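Local coordinates for cytolethal distending toxin protein B (Haemophilus ducreyi, PDB 1SR4) that is the DNase I-like catalytic subunit of a heterotrimeric genotoxin that damages host-cell DNA and leads to cell-cycle arrest, at the interface of chains A and B, the interface of chains C and B and the interface of chains C and A. Sequence-based numbering; all coordinates share one arbitrary frame. Chains: chain A, cytolethal distending toxin protein B; chain B, cytolethal distending toxin protein C; chain C, Cytolethal distending toxin subunit A.

Contact 1: the interface of chains A and B. Residues chain A 96, 122, 138-140; chain B 9, 11-12.
The guanidinium of A:Arg122 meets the carboxylate of B:Asp11 end-on, with the two flat groups almost coplanar, 1° apart. NH1 of A:Arg122 donates to OD1 of B:Asp11 and NH2 to OD2, each at 3.0 Å and nearly straight, and both oxygens use their syn lone pairs, so this paired salt bridge fixes the rotation of both groups. The arginine is turned to this task by a bend at chi3 (-78°). Behind it, NE of A:Arg122 donates to the backbone carbonyl O of A:His138 at 2.7 Å, which steadies the guanidinium from the enzyme side. B:Tyr9 stands nearly perpendicular to the guanidinium, at 81°, and runs antiparallel to the arginine stem. The aliphatic CG of A:Arg122 lies over one face of the B:Tyr9 ring, 3.8 Å from the centroid, while CG1 of A:Val96 touches ring atom CD2 at 3.7 Å. B:Val12 points its methyls at A:Val96, and its CG2 lies 3.8 Å from CE1 of A:His138. In this DNase I-like fold A:His138, the conserved catalytic histidine, closes strand 132-138, and A:Arg122 lies in the loop just before strand 124-129. The N-terminal tail of CdtC, ahead of its strand 19-24, therefore lies across the active-site cleft and probably obstructs DNA access.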
loop_
_atom_site.group_PDB
_atom_site.type_symbol
_atom_site.label_atom_id
_atom_site.label_comp_id
_atom_site.label_asym_id
_atom_site.label_seq_id
_atom_site.Cartn_x
_atom_site.Cartn_y
_atom_site.Cartn_z
ATOM N N VAL A 96 -3.479 14.832 -11.932
ATOM C CA VAL A 96 -3.167 15.487 -10.678
ATOM C C VAL A 96 -4.444 15.890 -9.925
ATOM O O VAL A 96 -4.783 17.072 -9.809
ATOM C CB VAL A 96 -2.227 16.687 -10.915
ATOM C CG1 VAL A 96 -1.829 17.313 -9.576
ATOM C CG2 VAL A 96 -0.958 16.196 -11.648
ATOM N N ARG A 122 -2.307 23.988 -5.700
ATOM C CA ARG A 122 -3.523 23.212 -5.441
ATOM C C ARG A 122 -4.058 23.507 -4.035
ATOM O O ARG A 122 -3.282 23.647 -3.072
ATOM C CB ARG A 122 -3.209 21.720 -5.566
ATOM C CG ARG A 122 -2.748 21.289 -6.966
ATOM C CD ARG A 122 -2.062 19.922 -6.914
ATOM N NE ARG A 122 -0.689 19.993 -6.411
ATOM C CZ ARG A 122 0.358 20.399 -7.131
ATOM N NH1 ARG A 122 0.199 20.775 -8.392
ATOM N NH2 ARG A 122 1.574 20.403 -6.597
ATOM N N HIS A 138 -1.343 18.598 -1.591
ATOM C CA HIS A 138 -0.290 18.252 -2.516
ATOM C C HIS A 138 0.368 19.583 -2.855
ATOM O O HIS A 138 -0.052 20.274 -3.785
ATOM C CB HIS A 138 -0.851 17.587 -3.779
ATOM C CG HIS A 138 0.214 17.144 -4.735
ATOM N ND1 HIS A 138 -0.061 16.479 -5.910
ATOM C CD2 HIS A 138 1.560 17.276 -4.686
ATOM C CE1 HIS A 138 1.069 16.219 -6.542
ATOM N NE2 HIS A 138 2.070 16.690 -5.819
ATOM N N ALA A 139 1.391 19.952 -2.086
ATOM C CA ALA A 139 2.085 21.225 -2.295
ATOM C C ALA A 139 2.939 21.212 -3.561
ATOM O O ALA A 139 3.232 20.144 -4.131
ATOM C CB ALA A 139 2.948 21.560 -1.072
ATOM N N LEU A 140 3.358 22.400 -3.986
ATOM C CA LEU A 140 4.167 22.553 -5.189
ATOM C C LEU A 140 5.496 21.807 -5.121
ATOM O O LEU A 140 6.161 21.793 -4.085
ATOM C CB LEU A 140 4.405 24.049 -5.466
ATOM C CG LEU A 140 3.130 24.853 -5.794
ATOM C CD1 LEU A 140 3.352 26.359 -5.600
ATOM C CD2 LEU A 140 2.717 24.554 -7.238
ATOM N N TYR B 9 -1.299 20.913 -14.099
ATOM C CA TYR B 9 -0.246 21.160 -13.116
ATOM C C TYR B 9 1.111 20.670 -13.572
ATOM O O TYR B 9 1.586 19.614 -13.139
ATOM C CB TYR B 9 -0.630 20.492 -11.796
ATOM C CG TYR B 9 -1.923 21.035 -11.232
ATOM C CD1 TYR B 9 -1.968 22.291 -10.617
ATOM C CD2 TYR B 9 -3.110 20.318 -11.360
ATOM C CE1 TYR B 9 -3.164 22.813 -10.144
ATOM C CE2 TYR B 9 -4.307 20.831 -10.901
ATOM C CZ TYR B 9 -4.334 22.076 -10.296
ATOM O OH TYR B 9 -5.540 22.583 -9.867
ATOM N N ASP B 11 4.040 21.276 -12.691
ATOM C CA ASP B 11 5.115 21.090 -11.724
ATOM C C ASP B 11 5.187 19.607 -11.374
ATOM O O ASP B 11 6.174 19.144 -10.811
ATOM C CB ASP B 11 4.890 21.921 -10.442
ATOM C CG ASP B 11 3.687 21.450 -9.620
ATOM O OD1 ASP B 11 2.567 21.447 -10.160
ATOM O OD2 ASP B 11 3.864 21.089 -8.433
ATOM N N VAL B 12 4.150 18.859 -11.730
ATOM C CA VAL B 12 4.102 17.431 -11.419
ATOM C C VAL B 12 4.517 16.578 -12.605
ATOM O O VAL B 12 3.804 16.496 -13.610
ATOM C CB VAL B 12 2.677 16.980 -10.998
ATOM C CG1 VAL B 12 2.693 15.498 -10.631
ATOM C CG2 VAL B 12 2.181 17.811 -9.817
#

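Contact 2: the interface of chains C and B. Residues chain C 146-148; chain B 153-156.
C:Asp148 and B:Lys154 are joined by a backbone bond and by a backbone-to-carboxylate bond. The backbone N of C:Asp148 donates to the carbonyl O of B:Lys154 at 2.9 Å, and the backbone N of B:Lys154 returns a straight bond to carboxylate OD1 of C:Asp148 at 3.0 Å, reaching that oxygen from above the carboxylate plane. The aspartate can answer in this way because CG sits between its own backbone N and carbonyl carbon (chi1 55°), which swings the carboxylate back towards the CdtC tail. The lysine side chain, bent at chi3 and chi4, curls round so that NZ of B:Lys154 approaches the other oxygen, OD2 of C:Asp148, at 3.8 Å, a loose salt bridge. Two residues along, the backbone N of B:Leu156 donates to C:Pro146 O at 3.0 Å. A water joins that same C:Pro146 O to B:Leu156 O. C:Thr147 and B:Ile155 are thereby paired as an antiparallel beta bridge. Around this bridge, CD2 of B:Leu156 packs on CB of C:Asp148 at 3.8 Å, its CD1 meets the ring of C:Pro146, and CG2 of C:Thr147 touches CD1 of B:Ile155 at 3.8 Å. The C-terminal tail of CdtC, beyond its strand 144-147, thus adds itself to the end of CdtA strand 142-146 within the ricin B-type lectin domain, tying together the two subunits that probably form the delivery heterodimer.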
loop_
_atom_site.group_PDB
_atom_site.type_symbol
_atom_site.label_atom_id
_atom_site.label_comp_id
_atom_site.label_asym_id
_atom_site.label_seq_id
_atom_site.Cartn_x
_atom_site.Cartn_y
_atom_site.Cartn_z
ATOM N N PRO C 146 12.802 0.881 3.764
ATOM C CA PRO C 146 12.462 0.664 2.353
ATOM C C PRO C 146 13.677 0.786 1.447
ATOM O O PRO C 146 14.604 1.537 1.750
ATOM C CB PRO C 146 11.421 1.757 2.079
ATOM C CG PRO C 146 11.909 2.900 2.952
ATOM C CD PRO C 146 12.298 2.178 4.255
ATOM N N THR C 147 13.682 0.026 0.354
ATOM C CA THR C 147 14.780 0.090 -0.612
ATOM C C THR C 147 14.175 0.756 -1.841
ATOM O O THR C 147 12.948 0.913 -1.916
ATOM C CB THR C 147 15.268 -1.294 -1.035
ATOM O OG1 THR C 147 14.263 -1.927 -1.834
ATOM C CG2 THR C 147 15.575 -2.161 0.187
ATOM N N ASP C 148 14.999 1.131 -2.815
ATOM C CA ASP C 148 14.432 1.769 -3.992
ATOM C C ASP C 148 13.687 0.851 -4.954
ATOM O O ASP C 148 13.203 1.306 -5.988
ATOM C CB ASP C 148 15.473 2.592 -4.752
ATOM C CG ASP C 148 16.699 1.802 -5.136
ATOM O OD1 ASP C 148 16.701 0.552 -5.042
ATOM O OD2 ASP C 148 17.675 2.462 -5.550
ATOM N N SER B 153 18.996 -3.772 -4.913
ATOM C CA SER B 153 18.250 -2.587 -4.555
ATOM C C SER B 153 19.071 -1.877 -3.486
ATOM O O SER B 153 19.920 -2.476 -2.833
ATOM C CB SER B 153 16.836 -2.927 -4.042
ATOM O OG SER B 153 16.842 -3.525 -2.755
ATOM N N LYS B 154 18.827 -0.595 -3.309
ATOM C CA LYS B 154 19.578 0.161 -2.330
ATOM C C LYS B 154 18.688 0.660 -1.210
ATOM O O LYS B 154 17.592 1.156 -1.459
ATOM C CB LYS B 154 20.263 1.339 -3.036
ATOM C CG LYS B 154 20.720 2.455 -2.111
ATOM C CD LYS B 154 21.320 3.631 -2.899
ATOM C CE LYS B 154 20.303 4.278 -3.816
ATOM N NZ LYS B 154 19.154 4.859 -3.062
ATOM N N ILE B 155 19.158 0.502 0.021
ATOM C CA ILE B 155 18.442 0.997 1.187
ATOM C C ILE B 155 18.306 2.512 1.009
ATOM O O ILE B 155 19.304 3.199 0.763
ATOM C CB ILE B 155 19.239 0.782 2.494
ATOM C CG1 ILE B 155 19.468 -0.704 2.750
ATOM C CG2 ILE B 155 18.482 1.410 3.672
ATOM C CD1 ILE B 155 18.182 -1.451 2.855
ATOM N N LEU B 156 17.092 3.037 1.148
ATOM C CA LEU B 156 16.877 4.474 1.008
ATOM C C LEU B 156 17.424 5.207 2.233
ATOM O O LEU B 156 17.181 4.801 3.369
ATOM C CB LEU B 156 15.378 4.779 0.843
ATOM C CG LEU B 156 14.726 4.198 -0.413
ATOM C CD1 LEU B 156 13.225 4.453 -0.387
ATOM C CD2 LEU B 156 15.363 4.803 -1.645
HETATM O O HOH W 1 15.178 3.213 4.047
#

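Contact 3: the interface of chains C and A. Residues chain C 50-53; chain A 78.
Terminal nitrogen NH2 of A:Arg78 donates to the backbone O of C:Gln51 at 2.8 Å, nearly along the C=O axis, and so pins a loop of the DNase I-like CdtB to an extended segment of CdtA, the subunit with a ricin B-type lectin domain. The bond is moderately straight, and the carbonyl lies somewhat out of the guanidinium plane. The second terminal nitrogen, NH1 of A:Arg78, reaches a water at 2.8 Å, which in turn contacts the backbone O of C:Leu53 at 2.7 Å. Two carbonyls of the same segment are thus read by the two ends of one guanidinium, directly and through solvent, with C:Val52 as the spacer between them. Bends at chi2 (-63°) and chi3 (-49°) fold the arginine back on itself and bring its head to the CdtA backbone. Above it runs C:Arg50, extended from CG to NE, whose guanidinium is inclined by 36° to that of A:Arg78. NH2 of A:Arg78 lies over the centre of the C:Arg50 guanidinium, and the CZ atoms of the two arginines are 3.7 Å apart. Such face contact between like groups probably carries some electrostatic cost, which the carbonyl and the water may offset. C:Leu53 lies alongside the stem of A:Arg78, pointing the other way, its CD1 4.0 Å from CB of the arginine. The CdtA segment follows strand 47-48, and A:Arg78 belongs to the CdtB loop joining strands 67-72 and 81-87.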
loop_
_atom_site.group_PDB
_atom_site.type_symbol
_atom_site.label_atom_id
_atom_site.label_comp_id
_atom_site.label_asym_id
_atom_site.label_seq_id
_atom_site.Cartn_x
_atom_site.Cartn_y
_atom_site.Cartn_z
ATOM N N ARG C 50 -26.378 -13.267 5.421
ATOM C CA ARG C 50 -24.919 -13.101 5.356
ATOM C C ARG C 50 -24.103 -14.297 4.853
ATOM O O ARG C 50 -24.078 -15.350 5.484
ATOM C CB ARG C 50 -24.418 -12.706 6.742
ATOM C CG ARG C 50 -22.932 -12.330 6.853
ATOM C CD ARG C 50 -22.577 -12.084 8.324
ATOM N NE ARG C 50 -21.242 -11.519 8.499
ATOM C CZ ARG C 50 -20.114 -12.223 8.479
ATOM N NH1 ARG C 50 -20.142 -13.540 8.296
ATOM N NH2 ARG C 50 -18.950 -11.606 8.626
ATOM N N GLN C 51 -23.423 -14.139 3.724
ATOM C CA GLN C 51 -22.615 -15.232 3.215
ATOM C C GLN C 51 -21.243 -15.145 3.864
ATOM O O GLN C 51 -20.844 -14.100 4.375
ATOM C CB GLN C 51 -22.478 -15.154 1.691
ATOM C CG GLN C 51 -23.817 -15.249 0.974
ATOM C CD GLN C 51 -24.525 -16.561 1.266
ATOM O OE1 GLN C 51 -24.140 -17.609 0.750
ATOM N NE2 GLN C 51 -25.551 -16.512 2.113
ATOM N N VAL C 52 -20.538 -16.264 3.858
ATOM C CA VAL C 52 -19.204 -16.333 4.424
ATOM C C VAL C 52 -18.167 -15.675 3.498
ATOM O O VAL C 52 -18.105 -16.000 2.319
ATOM C CB VAL C 52 -18.784 -17.812 4.634
ATOM C CG1 VAL C 52 -17.341 -17.889 5.159
ATOM C CG2 VAL C 52 -19.739 -18.491 5.602
ATOM N N LEU C 53 -17.383 -14.739 4.033
ATOM C CA LEU C 53 -16.279 -14.082 3.301
ATOM C C LEU C 53 -15.392 -13.532 4.417
ATOM O O LEU C 53 -15.513 -12.378 4.808
ATOM C CB LEU C 53 -16.759 -12.946 2.384
ATOM C CG LEU C 53 -15.837 -12.741 1.162
ATOM C CD1 LEU C 53 -16.310 -11.587 0.303
ATOM C CD2 LEU C 53 -14.408 -12.459 1.637
ATOM N N ARG A 78 -21.316 -9.456 -0.156
ATOM C CA ARG A 78 -20.710 -9.071 1.113
ATOM C C ARG A 78 -19.991 -7.746 0.928
ATOM O O ARG A 78 -18.760 -7.671 0.852
ATOM C CB ARG A 78 -19.761 -10.163 1.640
ATOM C CG ARG A 78 -20.494 -11.375 2.281
ATOM C CD ARG A 78 -21.314 -10.993 3.527
ATOM N NE ARG A 78 -20.512 -10.189 4.444
ATOM C CZ ARG A 78 -19.500 -10.654 5.168
ATOM N NH1 ARG A 78 -18.818 -9.827 5.954
ATOM N NH2 ARG A 78 -19.190 -11.951 5.136
HETATM O O HOH W 2 -16.314 -10.724 6.800
#

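Contact 4: the interface of chains A and B. Residues chain A 90, 92-93, 95-96; chain B 7-9.
An aspartate-centred loop of the DNase I-like CdtB, between strands 81-87 and 98-102, receives the N-terminal tail of CdtC, where B:Thr7 and B:Thr8 meet the carboxylate of A:Asp90. The hydroxyl OG1 of B:Thr7 donates to OD2 of A:Asp90 at 2.8 Å from above the carboxylate plane. The backbone N of B:Thr8 donates to A:Asp90 OD1 at 2.9 Å, almost straight at the hydrogen and likewise out of plane. Within CdtB, the backbone N of A:Ala93 reaches A:Asp90 OD1 from the opposite face at 2.9 Å, so this oxygen is gripped between the two subunits. A:Asp90 OD2 also accepts from the backbone N of A:Val96, on its anti lone pair, at 2.8 Å. The backbone N of A:Arg95 donates to the same oxygen. With CG trans to the backbone N (chi1 -166°), A:Asp90 turns its head into this ring of donors. B:Thr7 is held in turn by an ST-turn, the backbone N of B:Tyr9 donating to its OG1 at 3.1 Å. Next to it, OG1 of B:Thr8 accepts from the backbone N of A:Gly92 at 2.9 Å. Van der Waals contacts flank the polar core: the methyl CB of A:Ala93 abuts CA of B:Thr7 at 3.5 Å, and the extended A:Arg95 brings NH2 to CG2 of the same threonine, crossing it at about a right angle.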
loop_
_atom_site.group_PDB
_atom_site.type_symbol
_atom_site.label_atom_id
_atom_site.label_comp_id
_atom_site.label_asym_id
_atom_site.label_seq_id
_atom_site.Cartn_x
_atom_site.Cartn_y
_atom_site.Cartn_z
ATOM N N ASP A 90 -7.256 18.408 -12.080
ATOM C CA ASP A 90 -6.532 18.304 -13.347
ATOM C C ASP A 90 -7.437 18.107 -14.572
ATOM O O ASP A 90 -7.539 17.008 -15.114
ATOM C CB ASP A 90 -5.523 17.148 -13.245
ATOM C CG ASP A 90 -4.487 17.162 -14.349
ATOM O OD1 ASP A 90 -4.601 18.001 -15.262
ATOM O OD2 ASP A 90 -3.550 16.330 -14.292
ATOM N N GLY A 92 -6.821 19.191 -17.390
ATOM C CA GLY A 92 -5.971 19.047 -18.557
ATOM C C GLY A 92 -5.597 17.615 -18.900
ATOM O O GLY A 92 -5.759 17.188 -20.047
ATOM N N ALA A 93 -5.095 16.860 -17.923
ATOM C CA ALA A 93 -4.679 15.472 -18.168
ATOM C C ALA A 93 -5.338 14.452 -17.237
ATOM O O ALA A 93 -5.061 13.252 -17.315
ATOM C CB ALA A 93 -3.167 15.363 -18.041
ATOM N N ARG A 95 -4.838 13.675 -14.147
ATOM C CA ARG A 95 -4.021 12.848 -13.285
ATOM C C ARG A 95 -3.705 13.522 -11.939
ATOM O O ARG A 95 -3.719 12.862 -10.898
ATOM C CB ARG A 95 -2.748 12.362 -14.009
ATOM C CG ARG A 95 -1.735 13.397 -14.429
ATOM C CD ARG A 95 -0.628 12.710 -15.243
ATOM N NE ARG A 95 0.371 13.673 -15.713
ATOM C CZ ARG A 95 1.311 14.214 -14.945
ATOM N NH1 ARG A 95 1.400 13.891 -13.657
ATOM N NH2 ARG A 95 2.159 15.091 -15.463
ATOM N N VAL A 96 -3.479 14.832 -11.932
ATOM C CA VAL A 96 -3.167 15.487 -10.678
ATOM C C VAL A 96 -4.444 15.890 -9.925
ATOM O O VAL A 96 -4.783 17.072 -9.809
ATOM C CB VAL A 96 -2.227 16.687 -10.915
ATOM C CG1 VAL A 96 -1.829 17.313 -9.576
ATOM C CG2 VAL A 96 -0.958 16.196 -11.648
ATOM N N THR B 7 -1.137 18.393 -18.695
ATOM C CA THR B 7 -1.715 18.493 -17.366
ATOM C C THR B 7 -1.855 19.947 -16.926
ATOM O O THR B 7 -1.063 20.807 -17.309
ATOM C CB THR B 7 -0.857 17.746 -16.309
ATOM O OG1 THR B 7 -1.400 17.987 -15.008
ATOM C CG2 THR B 7 0.577 18.235 -16.331
ATOM N N THR B 8 -2.863 20.200 -16.101
ATOM C CA THR B 8 -3.144 21.526 -15.561
ATOM C C THR B 8 -2.044 21.903 -14.571
ATOM O O THR B 8 -1.849 23.066 -14.268
ATOM C CB THR B 8 -4.530 21.521 -14.838
ATOM O OG1 THR B 8 -5.553 21.278 -15.809
ATOM C CG2 THR B 8 -4.813 22.840 -14.117
ATOM N N TYR B 9 -1.299 20.913 -14.099
ATOM C CA TYR B 9 -0.246 21.160 -13.116
ATOM C C TYR B 9 1.111 20.670 -13.572
ATOM O O TYR B 9 1.586 19.614 -13.139
ATOM C CB TYR B 9 -0.630 20.492 -11.796
ATOM C CG TYR B 9 -1.923 21.035 -11.232
ATOM C CD1 TYR B 9 -1.968 22.291 -10.617
ATOM C CD2 TYR B 9 -3.110 20.318 -11.360
ATOM C CE1 TYR B 9 -3.164 22.813 -10.144
ATOM C CE2 TYR B 9 -4.307 20.831 -10.901
ATOM C CZ TYR B 9 -4.334 22.076 -10.296
ATOM O OH TYR B 9 -5.540 22.583 -9.867
#

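Contact 1 and contact 4 are neighbours, about 9 Å apart between the centres of their C-alpha atoms, and share A:Val96 and B:Tyr9: one continuous CdtC tail is held first by the loop between strands 81-87 and 98-102 of CdtB, then in its active-site cleft. Contact 2 lies about 26 Å from contact 1 and uses the opposite terminus of CdtC, which binds CdtA. Contact 3, 40 to 42 Å from each of the others, joins CdtA directly to CdtB. Every pair of subunits is thus in contact, consistent with the heterotrimer, and CdtC spans both partners with its two tails.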